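Local coordinates for DNA polymerase sliding clamp (Archaeoglobus fulgidus, PDB 1RWZ), which forms a homotrimeric ring around DNA, probably serving as a moving platform that tethers the polymerase and other replication proteins to it, at residues 38-48 / 116-124; 201-212 / 222-230. All coordinates share one frame; numbering follows the deposited sequence.

Contact 1 lies on the outer, partly exposed part of the subunit, contact 2 in its buried interior, with centres about 19 Å apart. Both draw on the same long antiparallel sheet: 38-48 supplies two neighbouring strands, and 210-212 with 222-227 supply two more, while strand 232-238 runs between the two pairs. Ala45 of contact 1 even packs on Phe201 of contact 2. Their chemistry differs with position. In contact 1 an irregular chain lies over the sheet, held by prolines, a methionine and one arginine bond. Contact 2 is a hairpin built on backbone hydrogen bonds, with an apolar face packed against 201-205 and a water-rich polar end.

Contact 1 (38-48 / 116-124)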
ATOM      1  N   ALA A  38     -28.503  -4.983 -13.516  1.00 18.46           N
ATOM      2  CA  ALA A  38     -27.754  -5.620 -14.592  1.00 19.16           C
ATOM      3  C   ALA A  38     -27.309  -7.031 -14.225  1.00 19.47           C
ATOM      4  O   ALA A  38     -27.111  -7.349 -13.055  1.00 17.95           O
ATOM      5  CB  ALA A  38     -26.532  -4.774 -14.947  1.00 18.41           C
ATOM      6  N   VAL A  39     -27.150  -7.873 -15.242  1.00 19.72           N
ATOM      7  CA  VAL A  39     -26.706  -9.248 -15.051  1.00 20.58           C
ATOM      8  C   VAL A  39     -25.356  -9.377 -15.746  1.00 20.61           C
ATOM      9  O   VAL A  39     -25.135  -8.748 -16.781  1.00 21.74           O
ATOM     10  CB  VAL A  39     -27.697 -10.244 -15.684  1.00 21.35           C
ATOM     11  CG1 VAL A  39     -27.247 -11.665 -15.416  1.00 22.26           C
ATOM     12  CG2 VAL A  39     -29.082 -10.008 -15.125  1.00 23.39           C
ATOM     13  N   ASP A  40     -24.452 -10.177 -15.191  1.00 21.01           N
ATOM     14  CA  ASP A  40     -23.139 -10.318 -15.805  1.00 22.34           C
ATOM     15  C   ASP A  40     -23.193 -11.159 -17.078  1.00 23.85           C
ATOM     16  O   ASP A  40     -24.210 -11.792 -17.368  1.00 23.06           O
ATOM     17  CB  ASP A  40     -22.117 -10.891 -14.810  1.00 22.31           C
ATOM     18  CG  ASP A  40     -22.268 -12.383 -14.582  1.00 21.83           C
ATOM     19  OD1 ASP A  40     -21.242 -13.017 -14.266  1.00 24.17           O
ATOM     20  OD2 ASP A  40     -23.391 -12.915 -14.699  1.00 22.00           O
ATOM     21  N   PRO A  41     -22.105 -11.146 -17.870  1.00 25.35           N
ATOM     22  CA  PRO A  41     -22.022 -11.905 -19.125  1.00 26.54           C
ATOM     23  C   PRO A  41     -22.348 -13.389 -18.982  1.00 26.69           C
ATOM     24  O   PRO A  41     -23.030 -13.963 -19.832  1.00 28.11           O
ATOM     25  CB  PRO A  41     -20.582 -11.669 -19.573  1.00 26.64           C
ATOM     26  CG  PRO A  41     -20.308 -10.280 -19.076  1.00 27.34           C
ATOM     27  CD  PRO A  41     -20.894 -10.326 -17.678  1.00 25.94           C
ATOM     28  N   ALA A  42     -21.865 -14.006 -17.910  1.00 26.68           N
ATOM     29  CA  ALA A  42     -22.103 -15.428 -17.680  1.00 26.44           C
ATOM     30  C   ALA A  42     -23.498 -15.740 -17.134  1.00 26.04           C
ATOM     31  O   ALA A  42     -23.866 -16.910 -17.002  1.00 26.27           O
ATOM     32  CB  ALA A  42     -21.044 -15.978 -16.738  1.00 26.57           C
ATOM     33  N   ASN A  43     -24.271 -14.702 -16.820  1.00 25.36           N
ATOM     34  CA  ASN A  43     -25.618 -14.877 -16.277  1.00 24.68           C
ATOM     35  C   ASN A  43     -25.596 -15.686 -14.985  1.00 23.69           C
ATOM     36  O   ASN A  43     -26.476 -16.511 -14.728  1.00 24.20           O
ATOM     37  CB  ASN A  43     -26.519 -15.563 -17.303  1.00 26.62           C
ATOM     38  CG  ASN A  43     -27.029 -14.605 -18.356  1.00 27.14           C
ATOM     39  OD1 ASN A  43     -28.066 -13.964 -18.180  1.00 27.95           O
ATOM     40  ND2 ASN A  43     -26.290 -14.485 -19.452  1.00 27.96           N
ATOM     41  N   VAL A  44     -24.580 -15.434 -14.170  1.00 22.19           N
ATOM     42  CA  VAL A  44     -24.422 -16.125 -12.901  1.00 20.19           C
ATOM     43  C   VAL A  44     -24.778 -15.189 -11.749  1.00 19.47           C
ATOM     44  O   VAL A  44     -25.190 -15.634 -10.679  1.00 17.77           O
ATOM     45  CB  VAL A  44     -22.967 -16.613 -12.732  1.00 20.96           C
ATOM     46  CG1 VAL A  44     -22.781 -17.259 -11.374  1.00 21.63           C
ATOM     47  CG2 VAL A  44     -22.622 -17.608 -13.843  1.00 22.30           C
ATOM     48  N   ALA A  45     -24.633 -13.889 -11.982  1.00 18.72           N
ATOM     49  CA  ALA A  45     -24.927 -12.898 -10.949  1.00 18.63           C
ATOM     50  C   ALA A  45     -25.644 -11.673 -11.496  1.00 18.42           C
ATOM     51  O   ALA A  45     -25.482 -11.308 -12.663  1.00 19.98           O
ATOM     52  CB  ALA A  45     -23.632 -12.479 -10.267  1.00 19.21           C
ATOM     53  N   MET A  46     -26.438 -11.040 -10.638  1.00 17.06           N
ATOM     54  CA  MET A  46     -27.179  -9.842 -10.995  1.00 17.66           C
ATOM     55  C   MET A  46     -26.942  -8.809  -9.896  1.00 16.37           C
ATOM     56  O   MET A  46     -26.666  -9.168  -8.752  1.00 14.86           O
ATOM     57  CB  MET A  46     -28.678 -10.156 -11.086  1.00 20.49           C
ATOM     58  CG  MET A  46     -29.572  -8.970 -11.457  1.00 25.07           C
ATOM     59  SD  MET A  46     -31.356  -9.347 -11.379  1.00 30.40           S
ATOM     60  CE  MET A  46     -31.646 -10.043 -12.989  1.00 30.46           C
ATOM     61  N   VAL A  47     -27.029  -7.534 -10.254  1.00 15.69           N
ATOM     62  CA  VAL A  47     -26.868  -6.460  -9.277  1.00 15.52           C
ATOM     63  C   VAL A  47     -28.049  -5.509  -9.433  1.00 15.39           C
ATOM     64  O   VAL A  47     -28.480  -5.206 -10.547  1.00 15.68           O
ATOM     65  CB  VAL A  47     -25.529  -5.692  -9.471  1.00 15.64           C
ATOM     66  CG1 VAL A  47     -25.488  -5.019 -10.836  1.00 16.71           C
ATOM     67  CG2 VAL A  47     -25.355  -4.661  -8.344  1.00 15.54           C
ATOM     68  N   ILE A  48     -28.595  -5.065  -8.308  1.00 14.81           N
ATOM     69  CA  ILE A  48     -29.726  -4.156  -8.314  1.00 15.25           C
ATOM     70  C   ILE A  48     -29.344  -3.019  -7.379  1.00 15.25           C
ATOM     71  O   ILE A  48     -29.121  -3.247  -6.192  1.00 14.37           O
ATOM     72  CB  ILE A  48     -30.993  -4.829  -7.767  1.00 16.27           C
ATOM     73  CG1 ILE A  48     -31.271  -6.134  -8.527  1.00 17.43           C
ATOM     74  CG2 ILE A  48     -32.172  -3.871  -7.885  1.00 16.63           C
ATOM     75  CD1 ILE A  48     -32.305  -7.030  -7.853  1.00 19.81           C
ATOM     76  N   ILE A 116     -27.899  -1.039 -25.332  1.00 36.67           N
ATOM     77  CA  ILE A 116     -27.471  -1.786 -24.157  1.00 36.40           C
ATOM     78  C   ILE A 116     -28.344  -3.025 -23.981  1.00 36.87           C
ATOM     79  O   ILE A 116     -29.524  -3.015 -24.331  1.00 36.51           O
ATOM     80  CB  ILE A 116     -27.565  -0.909 -22.887  1.00 35.62           C
ATOM     81  CG1 ILE A 116     -26.662   0.317 -23.040  1.00 34.95           C
ATOM     82  CG2 ILE A 116     -27.165  -1.717 -21.657  1.00 34.78           C
ATOM     83  CD1 ILE A 116     -26.674   1.248 -21.840  1.00 34.11           C
ATOM     84  N   ARG A 117     -27.757  -4.089 -23.446  1.00 37.61           N
ATOM     85  CA  ARG A 117     -28.485  -5.332 -23.228  1.00 39.35           C
ATOM     86  C   ARG A 117     -29.819  -5.092 -22.536  1.00 39.96           C
ATOM     87  O   ARG A 117     -29.893  -4.366 -21.545  1.00 39.99           O
ATOM     88  CB  ARG A 117     -27.647  -6.301 -22.395  1.00 39.65           C
ATOM     89  CG  ARG A 117     -28.420  -7.535 -21.966  1.00 41.09           C
ATOM     90  CD  ARG A 117     -27.556  -8.513 -21.197  1.00 41.74           C
ATOM     91  NE  ARG A 117     -28.352  -9.630 -20.694  1.00 42.57           N
ATOM     92  CZ  ARG A 117     -27.847 -10.690 -20.071  1.00 42.92           C
ATOM     93  NH1 ARG A 117     -26.538 -10.785 -19.873  1.00 43.04           N
ATOM     94  NH2 ARG A 117     -28.655 -11.652 -19.642  1.00 42.84           N
ATOM     95  N   LYS A 118     -30.867  -5.716 -23.069  1.00 40.77           N
ATOM     96  CA  LYS A 118     -32.221  -5.599 -22.533  1.00 41.32           C
ATOM     97  C   LYS A 118     -32.263  -5.525 -21.014  1.00 40.98           C
ATOM     98  O   LYS A 118     -31.534  -6.235 -20.323  1.00 41.00           O
ATOM     99  CB  LYS A 118     -33.077  -6.783 -22.998  1.00 42.18           C
ATOM    100  CG  LYS A 118     -33.517  -6.718 -24.452  1.00 43.69           C
ATOM    101  CD  LYS A 118     -34.535  -5.607 -24.670  1.00 44.49           C
ATOM    102  CE  LYS A 118     -35.051  -5.598 -26.102  1.00 44.92           C
ATOM    103  NZ  LYS A 118     -36.081  -4.540 -26.317  1.00 45.26           N
ATOM    104  N   GLU A 119     -33.130  -4.659 -20.503  1.00 40.53           N
ATOM    105  CA  GLU A 119     -33.292  -4.485 -19.066  1.00 40.34           C
ATOM    106  C   GLU A 119     -33.786  -5.802 -18.466  1.00 39.81           C
ATOM    107  O   GLU A 119     -34.846  -6.303 -18.842  1.00 39.86           O
ATOM    108  CB  GLU A 119     -34.313  -3.378 -18.798  1.00 40.53           C
ATOM    109  CG  GLU A 119     -34.334  -2.863 -17.373  1.00 41.07           C
ATOM    110  CD  GLU A 119     -33.117  -2.028 -17.037  1.00 41.04           C
ATOM    111  OE1 GLU A 119     -33.106  -1.416 -15.953  1.00 41.54           O
ATOM    112  OE2 GLU A 119     -32.172  -1.979 -17.852  1.00 41.78           O
ATOM    113  N   PRO A 120     -33.021  -6.384 -17.527  1.00 39.17           N
ATOM    114  CA  PRO A 120     -33.407  -7.648 -16.892  1.00 38.97           C
ATOM    115  C   PRO A 120     -34.536  -7.497 -15.873  1.00 39.13           C
ATOM    116  O   PRO A 120     -34.716  -6.430 -15.288  1.00 39.11           O
ATOM    117  CB  PRO A 120     -32.108  -8.114 -16.246  1.00 38.59           C
ATOM    118  CG  PRO A 120     -31.483  -6.822 -15.826  1.00 38.68           C
ATOM    119  CD  PRO A 120     -31.701  -5.939 -17.044  1.00 38.62           C
ATOM    120  N   ARG A 121     -35.295  -8.570 -15.669  1.00 38.95           N
ATOM    121  CA  ARG A 121     -36.396  -8.556 -14.713  1.00 39.01           C
ATOM    122  C   ARG A 121     -35.922  -9.046 -13.349  1.00 38.38           C
ATOM    123  O   ARG A 121     -35.036  -9.893 -13.258  1.00 37.82           O
ATOM    124  CB  ARG A 121     -37.547  -9.446 -15.198  1.00 40.03           C
ATOM    125  CG  ARG A 121     -38.274  -8.931 -16.433  1.00 42.02           C
ATOM    126  CD  ARG A 121     -39.498  -9.786 -16.739  1.00 43.96           C
ATOM    127  NE  ARG A 121     -40.262  -9.275 -17.874  1.00 45.75           N
ATOM    128  CZ  ARG A 121     -41.402  -9.807 -18.309  1.00 46.66           C
ATOM    129  NH1 ARG A 121     -41.917 -10.870 -17.701  1.00 47.16           N
ATOM    130  NH2 ARG A 121     -42.029  -9.275 -19.349  1.00 47.19           N
ATOM    131  N   ILE A 122     -36.516  -8.506 -12.291  1.00 38.00           N
ATOM    132  CA  ILE A 122     -36.158  -8.900 -10.934  1.00 38.17           C
ATOM    133  C   ILE A 122     -36.893 -10.184 -10.559  1.00 39.07           C
ATOM    134  O   ILE A 122     -38.122 -10.224 -10.540  1.00 38.82           O
ATOM    135  CB  ILE A 122     -36.530  -7.798  -9.917  1.00 37.50           C
ATOM    136  CG1 ILE A 122     -35.774  -6.508 -10.251  1.00 37.04           C
ATOM    137  CG2 ILE A 122     -36.197  -8.260  -8.503  1.00 37.23           C
ATOM    138  CD1 ILE A 122     -36.153  -5.329  -9.380  1.00 37.21           C
ATOM    139  N   PRO A 123     -36.145 -11.253 -10.250  1.00 40.26           N
ATOM    140  CA  PRO A 123     -36.768 -12.529  -9.878  1.00 40.94           C
ATOM    141  C   PRO A 123     -37.562 -12.436  -8.577  1.00 41.72           C
ATOM    142  O   PRO A 123     -37.092 -11.866  -7.598  1.00 42.06           O
ATOM    143  CB  PRO A 123     -35.570 -13.469  -9.765  1.00 41.25           C
ATOM    144  CG  PRO A 123     -34.480 -12.557  -9.285  1.00 40.77           C
ATOM    145  CD  PRO A 123     -34.676 -11.335 -10.157  1.00 40.37           C
ATOM    146  N   GLU A 124     -38.775 -12.986  -8.576  1.00 42.34           N
ATOM    147  CA  GLU A 124     -39.617 -12.968  -7.384  1.00 42.72           C
ATOM    148  C   GLU A 124     -39.283 -14.183  -6.530  1.00 42.36           C
ATOM    149  O   GLU A 124     -40.094 -15.097  -6.372  1.00 42.73           O
ATOM    150  CB  GLU A 124     -41.101 -12.991  -7.765  1.00 43.84           C
ATOM    151  CG  GLU A 124     -41.582 -11.729  -8.461  1.00 45.59           C
ATOM    152  CD  GLU A 124     -43.076 -11.744  -8.724  1.00 47.02           C
ATOM    153  OE1 GLU A 124     -43.547 -12.658  -9.437  1.00 47.28           O
ATOM    154  OE2 GLU A 124     -43.779 -10.843  -8.214  1.00 47.79           O
TER
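Arg117 reaches across to the turn of 38-48 and grips Asn43. Its chain leaves CB with CG anti to the backbone N (chi1 172°) and stays extended through CG, CD and NE, so that the aliphatic part serves as a straight arm with the contact at its far end. There Arg117 CZ lies 3.8 Å from Asn43 OD1, and Arg117 NH1 3.6 Å from Asp40 O. Arg117 NH2 makes the bond: it donates to Asn43 OD1 at 2.8 Å, nearly straight (164°) and in the guanidinium plane, although the amide is turned 48° from that plane. Val39 CB sits over one guanidinium face, toward its rim. The turn that presents Asn43 is type I, braced by Asp40 OD2, which accepts from Val44 N and Ala45 N, while Asp40 OD1 is hydrogen-bonded to Tyr197 OH.

Pro120 CB lies 3.7 Å from Val39 CG2 and 3.8 Å from Met46 CE. Bent at chi3, Met46 also brings CE to 3.4 Å from Arg121 O and meets Pro123 CD, tip to tip, with SD. Ile48 CD1 touches Ile122 CG2.

The 116-124 segment belongs to the connector between the two domains of PCNA. Arg26 and Arg37 hold the carbonyls of Arg117 and Pro120. Between the two segments, proline and aliphatic contacts with a single arginine-amide bond imply an extended chain tied to the sheet by side chains instead of strand pairing.

Contact 2 (201-212 / 222-230); sequences FCKVAGSGDLLT and RLVFELVGG
Asp209 OD1 accepts from three waters, each of which goes on to a backbone atom of 222-230. Water 1, 2.8 Å from Asp209 OD1, also donates to Glu226 O; waters 2 and 3 accept from Val228 N and Gly229 N. Through these waters the 206-209 turn is tied to the end of strand 222-227 and the loop after it. The other carboxylate oxygen, Asp209 OD2, uses its anti lone pair for Gly206 N at 2.9 Å, closing over the type II turn from Gly206 to Asp209, while Leu227 CD2 packs 3.6 Å from Asp209 CG.

From here the strands pair antiparallel. Glu226 N donates to Leu210 O, with a weak return bond from Leu210 N to Glu226 O. Two more bonds join Thr212 and Val224, the shorter from Val224 N to Thr212 O at 2.8 Å. On the face carrying Thr212, Val224 and Glu226, water 4 donates to Val224 O and Glu226 OE2 and is also bonded to Thr212 OG1.

The face with Leu211 and Phe225 is apolar. A chi1 of 167° swings Leu211 CG away from its own N, and CD1 comes over the centre of the Phe225 ring, 3.8 Å from its centroid and 5° off the normal, a CH-pi contact. Ala205 CB approaches the same ring obliquely, 3.6 Å from Phe225 CD2. Phe201 CD1 meets Leu223 CD1 at 3.6 Å, their side chains crossing near a right angle, and Val204 CG2 touches Leu227 CD1. Phe138 of helix 135-146 joins this layer against Leu211.

This is a beta hairpin of the sliding-clamp fold, its inner face covered by helices of the kind that line the DNA channel in PCNA rings.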
ATOM      1  N   PHE A 201     -18.328  -9.441  -4.674  1.00 16.77           N
ATOM      2  CA  PHE A 201     -19.450  -8.677  -4.122  1.00 16.27           C
ATOM      3  C   PHE A 201     -19.008  -7.845  -2.915  1.00 16.94           C
ATOM      4  O   PHE A 201     -19.341  -6.668  -2.805  1.00 16.10           O
ATOM      5  CB  PHE A 201     -20.560  -9.614  -3.635  1.00 15.93           C
ATOM      6  CG  PHE A 201     -21.221 -10.426  -4.716  1.00 15.65           C
ATOM      7  CD1 PHE A 201     -21.975 -11.549  -4.376  1.00 15.80           C
ATOM      8  CD2 PHE A 201     -21.123 -10.066  -6.055  1.00 15.60           C
ATOM      9  CE1 PHE A 201     -22.625 -12.305  -5.353  1.00 16.04           C
ATOM     10  CE2 PHE A 201     -21.771 -10.820  -7.044  1.00 15.46           C
ATOM     11  CZ  PHE A 201     -22.522 -11.937  -6.689  1.00 14.83           C
ATOM     12  N   CYS A 202     -18.269  -8.479  -2.011  1.00 16.44           N
ATOM     13  CA  CYS A 202     -17.818  -7.832  -0.784  1.00 18.43           C
ATOM     14  C   CYS A 202     -16.815  -6.697  -0.941  1.00 18.94           C
ATOM     15  O   CYS A 202     -16.541  -5.981   0.022  1.00 19.22           O
ATOM     16  CB  CYS A 202     -17.246  -8.881   0.173  1.00 17.72           C
ATOM     17  SG  CYS A 202     -18.470 -10.060   0.770  1.00 20.68           S
ATOM     18  N   LYS A 203     -16.275  -6.515  -2.140  1.00 19.60           N
ATOM     19  CA  LYS A 203     -15.298  -5.451  -2.347  1.00 20.53           C
ATOM     20  C   LYS A 203     -15.845  -4.038  -2.147  1.00 20.22           C
ATOM     21  O   LYS A 203     -15.076  -3.105  -1.913  1.00 20.72           O
ATOM     22  CB  LYS A 203     -14.664  -5.579  -3.733  1.00 21.76           C
ATOM     23  CG  LYS A 203     -13.679  -6.732  -3.811  1.00 23.11           C
ATOM     24  CD  LYS A 203     -13.059  -6.859  -5.186  1.00 26.12           C
ATOM     25  CE  LYS A 203     -12.066  -8.009  -5.206  1.00 27.58           C
ATOM     26  NZ  LYS A 203     -11.480  -8.221  -6.559  1.00 29.73           N
ATOM     27  N   VAL A 204     -17.161  -3.874  -2.229  1.00 19.40           N
ATOM     28  CA  VAL A 204     -17.760  -2.553  -2.040  1.00 19.36           C
ATOM     29  C   VAL A 204     -18.330  -2.380  -0.635  1.00 18.94           C
ATOM     30  O   VAL A 204     -18.901  -1.334  -0.314  1.00 18.44           O
ATOM     31  CB  VAL A 204     -18.895  -2.281  -3.061  1.00 20.03           C
ATOM     32  CG1 VAL A 204     -18.329  -2.265  -4.478  1.00 19.63           C
ATOM     33  CG2 VAL A 204     -19.990  -3.332  -2.928  1.00 19.46           C
ATOM     34  N   ALA A 205     -18.165  -3.398   0.204  1.00 18.56           N
ATOM     35  CA  ALA A 205     -18.687  -3.354   1.568  1.00 18.83           C
ATOM     36  C   ALA A 205     -17.600  -3.423   2.632  1.00 19.40           C
ATOM     37  O   ALA A 205     -16.469  -3.820   2.362  1.00 19.73           O
ATOM     38  CB  ALA A 205     -19.685  -4.491   1.777  1.00 18.96           C
ATOM     39  N   GLY A 206     -17.957  -3.040   3.853  1.00 19.84           N
ATOM     40  CA  GLY A 206     -16.999  -3.076   4.939  1.00 19.83           C
ATOM     41  C   GLY A 206     -17.680  -3.065   6.291  1.00 19.96           C
ATOM     42  O   GLY A 206     -18.908  -3.079   6.375  1.00 18.58           O
ATOM     43  N   SER A 207     -16.883  -3.053   7.354  1.00 19.89           N
ATOM     44  CA  SER A 207     -17.433  -3.030   8.701  1.00 20.05           C
ATOM     45  C   SER A 207     -18.350  -1.826   8.807  1.00 18.68           C
ATOM     46  O   SER A 207     -18.032  -0.757   8.294  1.00 18.75           O
ATOM     47  CB  SER A 207     -16.310  -2.915   9.736  1.00 21.48           C
ATOM     48  OG  SER A 207     -15.467  -4.049   9.689  1.00 25.24           O
ATOM     49  N   GLY A 208     -19.494  -2.001   9.456  1.00 17.92           N
ATOM     50  CA  GLY A 208     -20.410  -0.885   9.598  1.00 17.36           C
ATOM     51  C   GLY A 208     -21.538  -0.872   8.586  1.00 16.72           C
ATOM     52  O   GLY A 208     -22.534  -0.172   8.774  1.00 16.65           O
ATOM     53  N   ASP A 209     -21.382  -1.623   7.499  1.00 15.75           N
ATOM     54  CA  ASP A 209     -22.429  -1.697   6.480  1.00 15.55           C
ATOM     55  C   ASP A 209     -23.337  -2.863   6.848  1.00 15.31           C
ATOM     56  O   ASP A 209     -22.871  -3.877   7.366  1.00 15.32           O
ATOM     57  CB  ASP A 209     -21.826  -1.926   5.088  1.00 15.54           C
ATOM     58  CG  ASP A 209     -21.029  -0.730   4.588  1.00 16.86           C
ATOM     59  OD1 ASP A 209     -21.506   0.412   4.753  1.00 17.63           O
ATOM     60  OD2 ASP A 209     -19.935  -0.931   4.016  1.00 17.22           O
ATOM     61  N   LEU A 210     -24.634  -2.725   6.592  1.00 15.03           N
ATOM     62  CA  LEU A 210     -25.571  -3.790   6.926  1.00 14.16           C
ATOM     63  C   LEU A 210     -25.732  -4.756   5.759  1.00 13.60           C
ATOM     64  O   LEU A 210     -25.711  -4.349   4.597  1.00 13.24           O
ATOM     65  CB  LEU A 210     -26.944  -3.206   7.277  1.00 15.16           C
ATOM     66  CG  LEU A 210     -27.921  -4.148   7.987  1.00 15.34           C
ATOM     67  CD1 LEU A 210     -27.432  -4.398   9.416  1.00 15.97           C
ATOM     68  CD2 LEU A 210     -29.320  -3.533   8.008  1.00 16.57           C
ATOM     69  N   LEU A 211     -25.869  -6.036   6.078  1.00 11.94           N
ATOM     70  CA  LEU A 211     -26.079  -7.054   5.054  1.00 11.88           C
ATOM     71  C   LEU A 211     -27.260  -7.908   5.463  1.00 11.33           C
ATOM     72  O   LEU A 211     -27.312  -8.405   6.586  1.00 11.20           O
ATOM     73  CB  LEU A 211     -24.848  -7.952   4.895  1.00 11.46           C
ATOM     74  CG  LEU A 211     -25.089  -9.222   4.064  1.00 12.06           C
ATOM     75  CD1 LEU A 211     -25.490  -8.862   2.627  1.00 12.56           C
ATOM     76  CD2 LEU A 211     -23.838 -10.068   4.075  1.00 13.58           C
ATOM     77  N   THR A 212     -28.220  -8.054   4.556  1.00 11.10           N
ATOM     78  CA  THR A 212     -29.382  -8.888   4.806  1.00 11.48           C
ATOM     79  C   THR A 212     -29.295  -9.998   3.775  1.00 11.67           C
ATOM     80  O   THR A 212     -29.260  -9.734   2.570  1.00 11.39           O
ATOM     81  CB  THR A 212     -30.698  -8.122   4.599  1.00 12.11           C
ATOM     82  OG1 THR A 212     -30.774  -7.047   5.544  1.00 13.32           O
ATOM     83  CG2 THR A 212     -31.904  -9.058   4.788  1.00 13.94           C
ATOM     84  N   ARG A 222     -29.867 -13.952  -2.149  1.00 13.43           N
ATOM     85  CA  ARG A 222     -29.989 -12.506  -2.290  1.00 14.16           C
ATOM     86  C   ARG A 222     -29.138 -11.896  -1.178  1.00 13.06           C
ATOM     87  O   ARG A 222     -29.317 -12.228  -0.008  1.00 13.38           O
ATOM     88  CB  ARG A 222     -31.436 -12.032  -2.102  1.00 15.07           C
ATOM     89  CG  ARG A 222     -32.429 -12.445  -3.181  1.00 18.46           C
ATOM     90  CD  ARG A 222     -33.822 -11.911  -2.823  1.00 19.76           C
ATOM     91  NE  ARG A 222     -33.826 -10.455  -2.696  1.00 22.00           N
ATOM     92  CZ  ARG A 222     -34.689  -9.756  -1.960  1.00 22.90           C
ATOM     93  NH1 ARG A 222     -35.639 -10.375  -1.267  1.00 23.41           N
ATOM     94  NH2 ARG A 222     -34.594  -8.432  -1.906  1.00 22.90           N
ATOM     95  N   LEU A 223     -28.213 -11.021  -1.556  1.00 12.28           N
ATOM     96  CA  LEU A 223     -27.333 -10.351  -0.606  1.00 12.93           C
ATOM     97  C   LEU A 223     -27.629  -8.863  -0.706  1.00 12.64           C
ATOM     98  O   LEU A 223     -27.167  -8.188  -1.621  1.00 12.10           O
ATOM     99  CB  LEU A 223     -25.870 -10.631  -0.962  1.00 13.28           C
ATOM    100  CG  LEU A 223     -25.508 -12.122  -0.955  1.00 14.27           C
ATOM    101  CD1 LEU A 223     -24.114 -12.319  -1.532  1.00 15.60           C
ATOM    102  CD2 LEU A 223     -25.587 -12.670   0.462  1.00 13.68           C
ATOM    103  N   VAL A 224     -28.418  -8.358   0.233  1.00 12.32           N
ATOM    104  CA  VAL A 224     -28.784  -6.956   0.214  1.00 12.34           C
ATOM    105  C   VAL A 224     -27.867  -6.145   1.116  1.00 12.87           C
ATOM    106  O   VAL A 224     -27.977  -6.198   2.344  1.00 12.28           O
ATOM    107  CB  VAL A 224     -30.246  -6.765   0.663  1.00 13.09           C
ATOM    108  CG1 VAL A 224     -30.679  -5.316   0.466  1.00 13.72           C
ATOM    109  CG2 VAL A 224     -31.155  -7.699  -0.135  1.00 14.28           C
ATOM    110  N   PHE A 225     -26.952  -5.410   0.494  1.00 12.64           N
ATOM    111  CA  PHE A 225     -26.018  -4.565   1.225  1.00 13.83           C
ATOM    112  C   PHE A 225     -26.567  -3.138   1.306  1.00 13.92           C
ATOM    113  O   PHE A 225     -27.135  -2.626   0.338  1.00 14.31           O
ATOM    114  CB  PHE A 225     -24.658  -4.485   0.514  1.00 13.47           C
ATOM    115  CG  PHE A 225     -23.901  -5.778   0.465  1.00 13.79           C
ATOM    116  CD1 PHE A 225     -24.108  -6.685  -0.574  1.00 12.95           C
ATOM    117  CD2 PHE A 225     -22.946  -6.074   1.431  1.00 13.98           C
ATOM    118  CE1 PHE A 225     -23.369  -7.861  -0.649  1.00 13.60           C
ATOM    119  CE2 PHE A 225     -22.202  -7.249   1.368  1.00 14.40           C
ATOM    120  CZ  PHE A 225     -22.414  -8.147   0.319  1.00 14.67           C
ATOM    121  N   GLU A 226     -26.405  -2.509   2.466  1.00 14.55           N
ATOM    122  CA  GLU A 226     -26.808  -1.117   2.651  1.00 14.95           C
ATOM    123  C   GLU A 226     -25.465  -0.443   2.889  1.00 14.60           C
ATOM    124  O   GLU A 226     -24.798  -0.686   3.896  1.00 14.46           O
ATOM    125  CB  GLU A 226     -27.770  -0.985   3.834  1.00 16.20           C
ATOM    126  CG  GLU A 226     -29.084  -1.692   3.530  1.00 21.15           C
ATOM    127  CD  GLU A 226     -30.121  -1.560   4.620  1.00 24.20           C
ATOM    128  OE1 GLU A 226     -30.728  -0.478   4.747  1.00 25.57           O
ATOM    129  OE2 GLU A 226     -30.328  -2.549   5.349  1.00 27.08           O
ATOM    130  N   LEU A 227     -25.067   0.383   1.928  1.00 13.34           N
ATOM    131  CA  LEU A 227     -23.753   1.023   1.941  1.00 13.06           C
ATOM    132  C   LEU A 227     -23.720   2.541   2.032  1.00 12.56           C
ATOM    133  O   LEU A 227     -24.727   3.213   1.846  1.00 12.65           O
ATOM    134  CB  LEU A 227     -23.003   0.616   0.669  1.00 13.11           C
ATOM    135  CG  LEU A 227     -23.034  -0.873   0.312  1.00 12.90           C
ATOM    136  CD1 LEU A 227     -22.418  -1.087  -1.078  1.00 13.83           C
ATOM    137  CD2 LEU A 227     -22.278  -1.657   1.363  1.00 13.09           C
ATOM    138  N   VAL A 228     -22.519   3.059   2.285  1.00 13.06           N
ATOM    139  CA  VAL A 228     -22.268   4.495   2.377  1.00 14.20           C
ATOM    140  C   VAL A 228     -23.185   5.184   3.382  1.00 14.66           C
ATOM    141  O   VAL A 228     -23.976   6.061   3.031  1.00 14.64           O
ATOM    142  CB  VAL A 228     -22.421   5.165   0.989  1.00 14.88           C
ATOM    143  CG1 VAL A 228     -21.854   6.581   1.021  1.00 15.09           C
ATOM    144  CG2 VAL A 228     -21.690   4.332  -0.068  1.00 14.91           C
ATOM    145  N   GLY A 229     -23.060   4.789   4.644  1.00 15.40           N
ATOM    146  CA  GLY A 229     -23.896   5.381   5.672  1.00 16.14           C
ATOM    147  C   GLY A 229     -25.363   5.048   5.461  1.00 17.28           C
ATOM    148  O   GLY A 229     -26.248   5.795   5.879  1.00 18.30           O
ATOM    149  N   GLY A 230     -25.623   3.920   4.809  1.00 16.07           N
ATOM    150  CA  GLY A 230     -26.995   3.517   4.560  1.00 16.23           C
ATOM    151  C   GLY A 230     -27.678   4.326   3.471  1.00 16.00           C
ATOM    152  O   GLY A 230     -28.906   4.308   3.354  1.00 16.95           O
TER
HETATM  153  O   HOH W   1     -23.982   1.568   5.438  1.00 16.91           O
HETATM  154  O   HOH W   2     -20.033   1.655   2.554  1.00 21.35           O
HETATM  155  O   HOH W   3     -20.803   3.055   5.231  1.00 22.99           O
HETATM  156  O   HOH W   4     -29.492  -4.952   4.479  1.00 19.02           O